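Local coordinates for protein peptide methionine sulfoxide reductase MsrA (Corynebacterium diphtheriae, PDB 4D7L) that probably repairs oxidised proteins by reducing the S form of methionine sulfoxide back to methionine, drawing its reducing power from thiols, at residues A[64-69]-A[129-134]; A[175-180]-A[190-195]; A[92-97]-A[197-202]. One frame throughout, in Å; residues are numbered along the deposited sequence. Where two conformers were deposited one is given.

Contact 1: residues A[64-69]-A[129-134]; sequences ETIYIG and DELVVK. With PGE (triethylene glycol), chain K.
Ile66 of strand 64-69 reaches both Leu131 and Val132 of the helical segment 129-134, one with each branch. Its long branch makes the closer approach: CG1 lies anti to the backbone N (chi1 -172°) and the chain continues fully extended, bringing CD1 to 3.8 Å from Val132 CG2, where the two side chains cross at about a right angle. The shorter branch, CG2, meets Leu131 CD1 at 4.0 Å, the leucine sliding past in the opposite direction. All three residues are buried. Branched aliphatic side chains suit this place, since they fill the space between sheet and helix without burying a polar group.

The other side of the strand, at Thr65, is partly exposed and carries a polar group. Thr65 points away from the helix, and its OG1 shares a 2.8 Å hydrogen bond with O1 of a triethylene glycol, probably picked up from the crystallisation liquor. Threonine fits here: its branching at CB favours an extended backbone, and its hydroxyl can bond at the surface.

The contact packs a helix on one face of the mixed sheet in the alpha/beta fold of MsrA. Strand 64-69 runs between strands 114-121 and 158-161, while Phe80 of helix 73-81 touches Leu131 and Ile176 of helix 166-186 covers Val132.

Contact 2: residues A[175-180]-A[190-195]; sequences EIVEHY and GRITTE
Ile192 pushes its side chain against helix 166-186 and supplies the largest buried surface of the contact, with Val177 next and Tyr180 well behind. Both methyl ends of the isoleucine are used. CG2, which stands anti to the backbone N, packs against Val177 CG1 at 3.7 Å. The other branch runs out extended (chi2 169°) and puts CD1 3.8 Å from the same Val177 CG1. One valine methyl thus rests against both branches of its partner, which meet it from the same side.

The same CD1 also presses on the helix backbone, coming to 3.1 Å from Val177 O, a tight approach for a methyl carbon. That carbonyl is already engaged, for it accepts the backbone N-H of Tyr180 at 3.0 Å, and the methyl therefore does not leave it without a polar partner. Valine suits the helix side because its short, wholly apolar side chain lets Ile192 come close to the helix backbone.

Tyr180 contributes with the base of its side chain: CB lies 4.2 Å from Ile192 CD1, whereas the ring leads away from the loop. Its hydroxyl makes a weak hydrogen bond to Glu137 OE2, so the residue turns aliphatic surface to Ile192 and its aromatic part to helix 128-137. Ile192 itself remains partly exposed, covered on the side that faces the helix.

Farther along helix 166-186, Ala181 and Leu184 extend the apolar surface under Ile192. On the loop side, Thr193 OG1 bonds to Pro141 O and Gly144 N. The loop is the return limb of a beta-alpha-beta crossover: strand 158-161 leads into helix 166-186, and the chain then enters edge strand 195-198, which pairs in parallel with strand 158-161.

Contact 3: residues A[92-97]-A[197-202]; sequences GFAGGI and LPLAST. With PGE (triethylene glycol), chain L.
Two strand ends of the mixed sheet meet here: the end of strand 86-94, where the chain turns through Gly95 and Gly96, and the short 3-10 segment 199-201 that follows strand 195-198. Ala94 CB touches Leu199 CD1 at 3.7 Å. The leucine's CG stands anti to its backbone N (chi1 177°), which carries the branched end across to the alanine, and the small methyl of Ala94 leaves room for it.

Beside this pair, Thr202 CG2 lies 3.9 Å from Gly95 CA. Gly95 suits its position because its backbone angles, with phi at 104°, would jam a CB against the preceding carbonyl oxygen.

A water ties the polar atoms together. It accepts the N-H of Gly95 at 2.8 Å and donates to Thr202 OG1 at 2.7 Å. The hydroxyl in turn gives its proton to Leu199 O over 2.7 Å, approaching in the carbonyl plane at a C=O...O angle of 155°. Leu199 O receives the backbone N of Thr202 as well, at 3.1 Å, so two donors of one residue close the turn. The threonine hydroxyl thereby fixes the turn and the bridging water at once. On the outer side, Ser201 OG shares a hydrogen bond with O1 of a bound triethylene glycol.

Tyr160 of strand 158-161 touches Ala94, Leu197 and Thr202, filling in between the two segments. Strand 86-94 is flanked by strands 114-121 and 208-209, while Pro198 rests on helix 166-186.

From the N terminus, strand 64-69 comes first, followed by segment 92-97, which opens contact 3 before contact 1 has closed at helix 128-137. Contacts 1 and 3 therefore cross. Contact 2 begins after contact 1 is complete, closing a short loop from helix 166-186 to the approach of strand 195-198; it falls wholly within the long excursion that ends at 197-202. Contact 1 joins the sheet to a helix, contact 2 lays the loop after helix 166-186 back against that helix, and contact 3 brings two strand ends together. Val133 packs on Tyr180 between contacts 1 and 2, and Tyr67 on Leu199 between contacts 1 and 3.

Contact 1: residues A[64-69]-A[129-134]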
loop_
_atom_site.group_PDB
_atom_site.type_symbol
_atom_site.label_atom_id
_atom_site.label_comp_id
_atom_site.label_asym_id
_atom_site.label_seq_id
_atom_site.Cartn_x
_atom_site.Cartn_y
_atom_site.Cartn_z
ATOM N N GLU A 64 -16.500 -0.874 -0.952
ATOM C CA GLU A 64 -15.569 -1.666 -1.744
ATOM C C GLU A 64 -14.185 -1.487 -1.131
ATOM O O GLU A 64 -13.978 -0.552 -0.344
ATOM C CB GLU A 64 -15.607 -1.233 -3.211
ATOM C CG GLU A 64 -16.962 -1.543 -3.905
ATOM C CD GLU A 64 -17.096 -0.977 -5.345
ATOM O OE1 GLU A 64 -16.152 -0.318 -5.859
ATOM O OE2 GLU A 64 -18.170 -1.187 -5.965
ATOM N N THR A 65 -13.249 -2.370 -1.488
ATOM C CA THR A 65 -11.877 -2.295 -0.992
ATOM C C THR A 65 -10.880 -2.336 -2.146
ATOM O O THR A 65 -11.052 -3.115 -3.094
ATOM C CB THR A 65 -11.560 -3.455 -0.028
ATOM O OG1 THR A 65 -12.491 -3.446 1.059
ATOM C CG2 THR A 65 -10.124 -3.319 0.524
ATOM N N ILE A 66 -9.867 -1.472 -2.078
ATOM C CA ILE A 66 -8.704 -1.572 -2.960
ATOM C C ILE A 66 -7.427 -1.508 -2.112
ATOM O O ILE A 66 -7.384 -0.836 -1.075
ATOM C CB ILE A 66 -8.721 -0.465 -4.053
ATOM C CG1 ILE A 66 -7.614 -0.680 -5.101
ATOM C CG2 ILE A 66 -8.711 0.959 -3.430
ATOM C CD1 ILE A 66 -7.628 0.412 -6.214
ATOM N N TYR A 67 -6.401 -2.242 -2.535
ATOM C CA TYR A 67 -5.139 -2.308 -1.809
ATOM C C TYR A 67 -4.059 -1.589 -2.598
ATOM O O TYR A 67 -3.797 -1.929 -3.748
ATOM C CB TYR A 67 -4.728 -3.771 -1.563
ATOM C CG TYR A 67 -5.723 -4.514 -0.713
ATOM C CD1 TYR A 67 -6.800 -5.167 -1.300
ATOM C CD2 TYR A 67 -5.618 -4.527 0.679
ATOM C CE1 TYR A 67 -7.744 -5.845 -0.532
ATOM C CE2 TYR A 67 -6.559 -5.207 1.459
ATOM C CZ TYR A 67 -7.615 -5.861 0.840
ATOM O OH TYR A 67 -8.547 -6.525 1.586
ATOM N N ILE A 68 -3.425 -0.603 -1.975
ATOM C CA ILE A 68 -2.535 0.295 -2.700
ATOM C C ILE A 68 -1.134 0.284 -2.140
ATOM O O ILE A 68 -0.945 0.475 -0.926
ATOM C CB ILE A 68 -3.071 1.745 -2.639
ATOM C CG1 ILE A 68 -4.473 1.812 -3.247
ATOM C CG2 ILE A 68 -2.109 2.726 -3.337
ATOM C CD1 ILE A 68 -4.494 1.447 -4.691
ATOM N N GLY A 69 -0.153 0.097 -3.014
ATOM C CA GLY A 69 1.237 0.210 -2.599
ATOM C C GLY A 69 1.943 1.325 -3.351
ATOM O O GLY A 69 2.095 1.257 -4.574
ATOM N N ASP A 129 -11.838 3.904 -10.125
ATOM C CA ASP A 129 -11.032 4.620 -11.114
ATOM C C ASP A 129 -10.330 5.829 -10.474
ATOM O O ASP A 129 -9.147 6.050 -10.693
ATOM C CB ASP A 129 -11.914 5.104 -12.272
ATOM C CG ASP A 129 -12.518 3.965 -13.092
ATOM O OD1 ASP A 129 -12.149 2.782 -12.892
ATOM O OD2 ASP A 129 -13.421 4.255 -13.902
ATOM N N GLU A 130 -11.077 6.607 -9.692
ATOM C CA GLU A 130 -10.516 7.799 -9.054
ATOM C C GLU A 130 -9.406 7.456 -8.067
ATOM O O GLU A 130 -8.420 8.191 -7.944
ATOM C CB GLU A 130 -11.626 8.588 -8.344
ATOM C CG GLU A 130 -12.566 9.267 -9.337
ATOM C CD GLU A 130 -13.692 10.057 -8.678
ATOM O OE1 GLU A 130 -14.301 9.568 -7.703
ATOM O OE2 GLU A 130 -13.984 11.165 -9.164
ATOM N N LEU A 131 -9.566 6.348 -7.349
ATOM C CA LEU A 131 -8.559 5.958 -6.367
ATOM C C LEU A 131 -7.296 5.453 -7.068
ATOM O O LEU A 131 -6.182 5.689 -6.593
ATOM C CB LEU A 131 -9.125 4.889 -5.408
ATOM C CG LEU A 131 -10.224 5.420 -4.460
ATOM C CD1 LEU A 131 -10.845 4.285 -3.684
ATOM C CD2 LEU A 131 -9.616 6.435 -3.483
ATOM N N VAL A 132 -7.458 4.749 -8.186
ATOM C CA VAL A 132 -6.267 4.337 -8.943
ATOM C C VAL A 132 -5.505 5.560 -9.445
ATOM O O VAL A 132 -4.271 5.638 -9.335
ATOM C CB VAL A 132 -6.625 3.398 -10.141
ATOM C CG1 VAL A 132 -5.402 3.160 -11.030
ATOM C CG2 VAL A 132 -7.171 2.052 -9.630
ATOM N N VAL A 133 -6.235 6.535 -9.972
ATOM C CA VAL A 133 -5.602 7.762 -10.475
ATOM C C VAL A 133 -4.895 8.495 -9.335
ATOM O O VAL A 133 -3.753 8.965 -9.487
ATOM C CB VAL A 133 -6.640 8.699 -11.150
ATOM C CG1 VAL A 133 -6.061 10.100 -11.367
ATOM C CG2 VAL A 133 -7.118 8.098 -12.475
ATOM N N LYS A 134 -5.550 8.562 -8.178
ATOM C CA LYS A 134 -4.948 9.243 -7.036
ATOM C C LYS A 134 -3.637 8.572 -6.629
ATOM O O LYS A 134 -2.647 9.243 -6.367
ATOM C CB LYS A 134 -5.894 9.266 -5.840
ATOM C CG LYS A 134 -5.409 10.216 -4.754
ATOM C CD LYS A 134 -6.391 10.282 -3.616
ATOM C CE LYS A 134 -7.038 11.640 -3.521
ATOM N NZ LYS A 134 -6.217 12.580 -2.707
HETATM C C1 PGE K . -15.416 -5.311 0.590
HETATM O O1 PGE K . -15.269 -3.977 1.046
HETATM C C2 PGE K . -14.420 -5.569 -0.526
HETATM O O2 PGE K . -14.228 -6.955 -0.726
#

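Contact 2: residues A[175-180]-A[190-195]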
loop_
_atom_site.group_PDB
_atom_site.type_symbol
_atom_site.label_atom_id
_atom_site.label_comp_id
_atom_site.label_asym_id
_atom_site.label_seq_id
_atom_site.Cartn_x
_atom_site.Cartn_y
_atom_site.Cartn_z
ATOM N N GLU A 175 -5.798 -0.805 -17.402
ATOM C CA GLU A 175 -6.134 0.172 -18.443
ATOM C C GLU A 175 -5.816 1.594 -18.012
ATOM O O GLU A 175 -5.398 2.417 -18.819
ATOM C CB GLU A 175 -7.605 0.118 -18.878
ATOM C CG GLU A 175 -7.911 -1.047 -19.776
ATOM C CD GLU A 175 -9.332 -1.038 -20.323
ATOM O OE1 GLU A 175 -9.885 0.059 -20.624
ATOM O OE2 GLU A 175 -9.912 -2.140 -20.383
ATOM N N ILE A 176 -6.139 1.920 -16.771
ATOM C CA ILE A 176 -5.833 3.248 -16.278
ATOM C C ILE A 176 -4.327 3.394 -16.236
ATOM O O ILE A 176 -3.760 4.346 -16.771
ATOM C CB ILE A 176 -6.434 3.497 -14.900
ATOM C CG1 ILE A 176 -7.953 3.540 -14.993
ATOM C CG2 ILE A 176 -5.927 4.802 -14.321
ATOM C CD1 ILE A 176 -8.652 3.531 -13.640
ATOM N N VAL A 177 -3.657 2.398 -15.672
ATOM C CA VAL A 177 -2.233 2.539 -15.479
ATOM C C VAL A 177 -1.544 2.625 -16.836
ATOM O O VAL A 177 -0.656 3.446 -17.032
ATOM C CB VAL A 177 -1.680 1.391 -14.593
ATOM C CG1 VAL A 177 -0.181 1.401 -14.577
ATOM C CG2 VAL A 177 -2.213 1.563 -13.168
ATOM N N GLU A 178 -1.999 1.842 -17.803
ATOM C CA GLU A 178 -1.397 1.866 -19.124
ATOM C C GLU A 178 -1.592 3.187 -19.867
ATOM O O GLU A 178 -0.793 3.541 -20.743
ATOM C CB GLU A 178 -1.956 0.723 -19.984
ATOM N N HIS A 179 -2.643 3.919 -19.513
ATOM C CA HIS A 179 -2.893 5.236 -20.091
ATOM C C HIS A 179 -1.842 6.276 -19.666
ATOM O O HIS A 179 -1.660 7.299 -20.331
ATOM C CB HIS A 179 -4.288 5.705 -19.681
ATOM C CG HIS A 179 -4.936 6.631 -20.660
ATOM N ND1 HIS A 179 -5.336 6.227 -21.918
ATOM C CD2 HIS A 179 -5.279 7.939 -20.558
ATOM C CE1 HIS A 179 -5.886 7.248 -22.550
ATOM N NE2 HIS A 179 -5.868 8.297 -21.746
ATOM N N TYR A 180 -1.156 6.017 -18.556
ATOM C CA TYR A 180 -0.048 6.878 -18.113
ATOM C C TYR A 180 1.289 6.547 -18.787
ATOM O O TYR A 180 2.229 7.342 -18.729
ATOM C CB TYR A 180 0.178 6.749 -16.614
ATOM C CG TYR A 180 -0.780 7.521 -15.789
ATOM C CD1 TYR A 180 -0.526 8.844 -15.457
ATOM C CD2 TYR A 180 -1.950 6.928 -15.334
ATOM C CE1 TYR A 180 -1.410 9.561 -14.697
ATOM C CE2 TYR A 180 -2.851 7.634 -14.562
ATOM C CZ TYR A 180 -2.577 8.946 -14.243
ATOM O OH TYR A 180 -3.478 9.644 -13.482
ATOM N N GLY A 190 11.116 5.635 -18.638
ATOM C CA GLY A 190 10.986 4.228 -19.011
ATOM C C GLY A 190 9.649 3.609 -18.567
ATOM O O GLY A 190 8.646 4.317 -18.418
ATOM N N ARG A 191 9.643 2.294 -18.344
ATOM C CA ARG A 191 8.415 1.505 -18.150
ATOM C C ARG A 191 7.759 1.632 -16.786
ATOM O O ARG A 191 8.439 1.871 -15.798
ATOM C CB ARG A 191 8.709 0.014 -18.383
ATOM C CG ARG A 191 9.011 -0.380 -19.827
ATOM C CD ARG A 191 9.591 -1.814 -19.909
ATOM N NE ARG A 191 10.892 -1.910 -19.240
ATOM C CZ ARG A 191 11.818 -2.837 -19.495
ATOM N NH1 ARG A 191 11.606 -3.769 -20.419
ATOM N NH2 ARG A 191 12.968 -2.827 -18.829
ATOM N N ILE A 192 6.436 1.476 -16.740
ATOM C CA ILE A 192 5.719 1.419 -15.470
ATOM C C ILE A 192 6.010 0.083 -14.791
ATOM O O ILE A 192 5.933 -0.948 -15.444
ATOM C CB ILE A 192 4.203 1.575 -15.662
ATOM C CG1 ILE A 192 3.878 2.994 -16.140
ATOM C CG2 ILE A 192 3.471 1.287 -14.352
ATOM C CD1 ILE A 192 2.445 3.178 -16.616
ATOM N N THR A 193 6.330 0.090 -13.501
ATOM C CA THR A 193 6.677 -1.157 -12.811
ATOM C C THR A 193 5.578 -1.637 -11.842
ATOM O O THR A 193 5.719 -2.679 -11.198
ATOM C CB THR A 193 7.993 -0.992 -12.016
ATOM O OG1 THR A 193 7.838 0.059 -11.058
ATOM C CG2 THR A 193 9.138 -0.641 -12.955
ATOM N N THR A 194 4.496 -0.870 -11.723
ATOM C CA THR A 194 3.356 -1.247 -10.857
ATOM C C THR A 194 2.883 -2.688 -11.092
ATOM O O THR A 194 2.644 -3.092 -12.208
ATOM C CB THR A 194 2.142 -0.304 -11.105
ATOM O OG1 THR A 194 2.574 1.057 -11.017
ATOM C CG2 THR A 194 0.994 -0.555 -10.086
ATOM N N GLU A 195 2.766 -3.443 -10.014
ATOM C CA GLU A 195 2.277 -4.821 -10.015
ATOM C C GLU A 195 0.754 -4.819 -9.791
ATOM O O GLU A 195 0.292 -4.259 -8.793
ATOM C CB GLU A 195 3.036 -5.540 -8.899
ATOM C CG GLU A 195 2.769 -6.951 -8.578
ATOM C CD GLU A 195 3.737 -7.362 -7.483
ATOM O OE1 GLU A 195 4.973 -7.244 -7.707
ATOM O OE2 GLU A 195 3.274 -7.693 -6.376
#

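Contact 3: residues A[92-97]-A[197-202]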
loop_
_atom_site.group_PDB
_atom_site.type_symbol
_atom_site.label_atom_id
_atom_site.label_comp_id
_atom_site.label_asym_id
_atom_site.label_seq_id
_atom_site.Cartn_x
_atom_site.Cartn_y
_atom_site.Cartn_z
ATOM N N GLY A 92 -0.396 -2.413 6.185
ATOM C CA GLY A 92 0.041 -3.773 6.380
ATOM C C GLY A 92 0.787 -4.240 5.153
ATOM O O GLY A 92 1.403 -3.447 4.434
ATOM N N PHE A 93 0.678 -5.540 4.902
ATOM C CA PHE A 93 1.581 -6.235 3.988
ATOM C C PHE A 93 0.828 -7.178 3.064
ATOM O O PHE A 93 -0.040 -7.941 3.509
ATOM C CB PHE A 93 2.611 -7.038 4.797
ATOM C CG PHE A 93 3.163 -6.276 5.979
ATOM C CD1 PHE A 93 3.966 -5.159 5.778
ATOM C CD2 PHE A 93 2.876 -6.672 7.279
ATOM C CE1 PHE A 93 4.473 -4.431 6.864
ATOM C CE2 PHE A 93 3.379 -5.957 8.370
ATOM C CZ PHE A 93 4.184 -4.836 8.154
ATOM N N ALA A 94 1.157 -7.123 1.783
ATOM C CA ALA A 94 0.571 -8.043 0.818
ATOM C C ALA A 94 1.459 -8.126 -0.417
ATOM O O ALA A 94 2.304 -7.250 -0.641
ATOM C CB ALA A 94 -0.859 -7.612 0.434
ATOM N N GLY A 95 1.273 -9.189 -1.201
ATOM C CA GLY A 95 1.974 -9.312 -2.467
ATOM C C GLY A 95 3.115 -10.289 -2.412
ATOM O O GLY A 95 3.665 -10.654 -3.466
ATOM N N GLY A 96 3.491 -10.665 -1.185
ATOM C CA GLY A 96 4.569 -11.609 -0.922
ATOM C C GLY A 96 4.023 -12.965 -0.497
ATOM O O GLY A 96 2.910 -13.323 -0.857
ATOM N N ILE A 97 4.783 -13.705 0.298
ATOM C CA ILE A 97 4.415 -15.081 0.619
ATOM C C ILE A 97 4.332 -15.350 2.138
ATOM O O ILE A 97 3.515 -16.158 2.577
ATOM C CB ILE A 97 5.411 -16.079 -0.020
ATOM C CG1 ILE A 97 5.031 -17.535 0.280
ATOM C CG2 ILE A 97 6.818 -15.816 0.454
ATOM C CD1 ILE A 97 3.717 -17.994 -0.384
ATOM N N LEU A 197 -2.850 -7.114 -9.702
ATOM C CA LEU A 197 -3.525 -8.425 -9.727
ATOM C C LEU A 197 -4.503 -8.534 -8.557
ATOM O O LEU A 197 -4.417 -7.766 -7.606
ATOM C CB LEU A 197 -2.499 -9.574 -9.684
ATOM C CG LEU A 197 -1.606 -9.714 -8.448
ATOM C CD1 LEU A 197 -1.012 -11.119 -8.369
ATOM C CD2 LEU A 197 -0.470 -8.684 -8.459
ATOM N N PRO A 198 -5.439 -9.486 -8.623
ATOM C CA PRO A 198 -6.313 -9.682 -7.459
ATOM C C PRO A 198 -5.484 -10.043 -6.222
ATOM O O PRO A 198 -4.499 -10.756 -6.371
ATOM C CB PRO A 198 -7.207 -10.846 -7.882
ATOM C CG PRO A 198 -7.215 -10.770 -9.421
ATOM C CD PRO A 198 -5.859 -10.283 -9.797
ATOM N N LEU A 199 -5.852 -9.533 -5.048
ATOM C CA LEU A 199 -5.191 -9.914 -3.799
ATOM C C LEU A 199 -5.148 -11.431 -3.653
ATOM O O LEU A 199 -4.132 -11.995 -3.274
ATOM C CB LEU A 199 -5.922 -9.308 -2.598
ATOM C CG LEU A 199 -5.369 -9.677 -1.215
ATOM C CD1 LEU A 199 -3.980 -9.046 -1.069
ATOM C CD2 LEU A 199 -6.310 -9.174 -0.130
ATOM N N ALA A 200 -6.249 -12.083 -3.995
ATOM C CA ALA A 200 -6.346 -13.539 -3.850
ATOM C C ALA A 200 -5.370 -14.279 -4.753
ATOM O O ALA A 200 -5.107 -15.469 -4.544
ATOM C CB ALA A 200 -7.775 -14.009 -4.131
ATOM N N SER A 201 -4.860 -13.595 -5.775
ATOM C CA SER A 201 -3.918 -14.209 -6.719
ATOM C C SER A 201 -2.454 -13.933 -6.382
ATOM O O SER A 201 -1.557 -14.410 -7.087
ATOM C CB SER A 201 -4.230 -13.748 -8.140
ATOM O OG SER A 201 -5.497 -14.270 -8.535
ATOM N N THR A 202 -2.197 -13.150 -5.339
ATOM C CA THR A 202 -0.817 -12.996 -4.848
ATOM C C THR A 202 -0.379 -14.296 -4.183
ATOM O O THR A 202 -1.222 -15.129 -3.856
ATOM C CB THR A 202 -0.674 -11.855 -3.839
ATOM O OG1 THR A 202 -1.473 -12.157 -2.679
ATOM C CG2 THR A 202 -1.111 -10.524 -4.468
HETATM C C1 PGE L . -6.161 -15.051 -11.862
HETATM O O1 PGE L . -6.255 -13.844 -11.124
HETATM C C2 PGE L . -5.183 -15.991 -11.187
HETATM O O2 PGE L . -3.876 -15.458 -11.310
HETATM O O HOH W 1 -0.376 -11.283 -0.359
#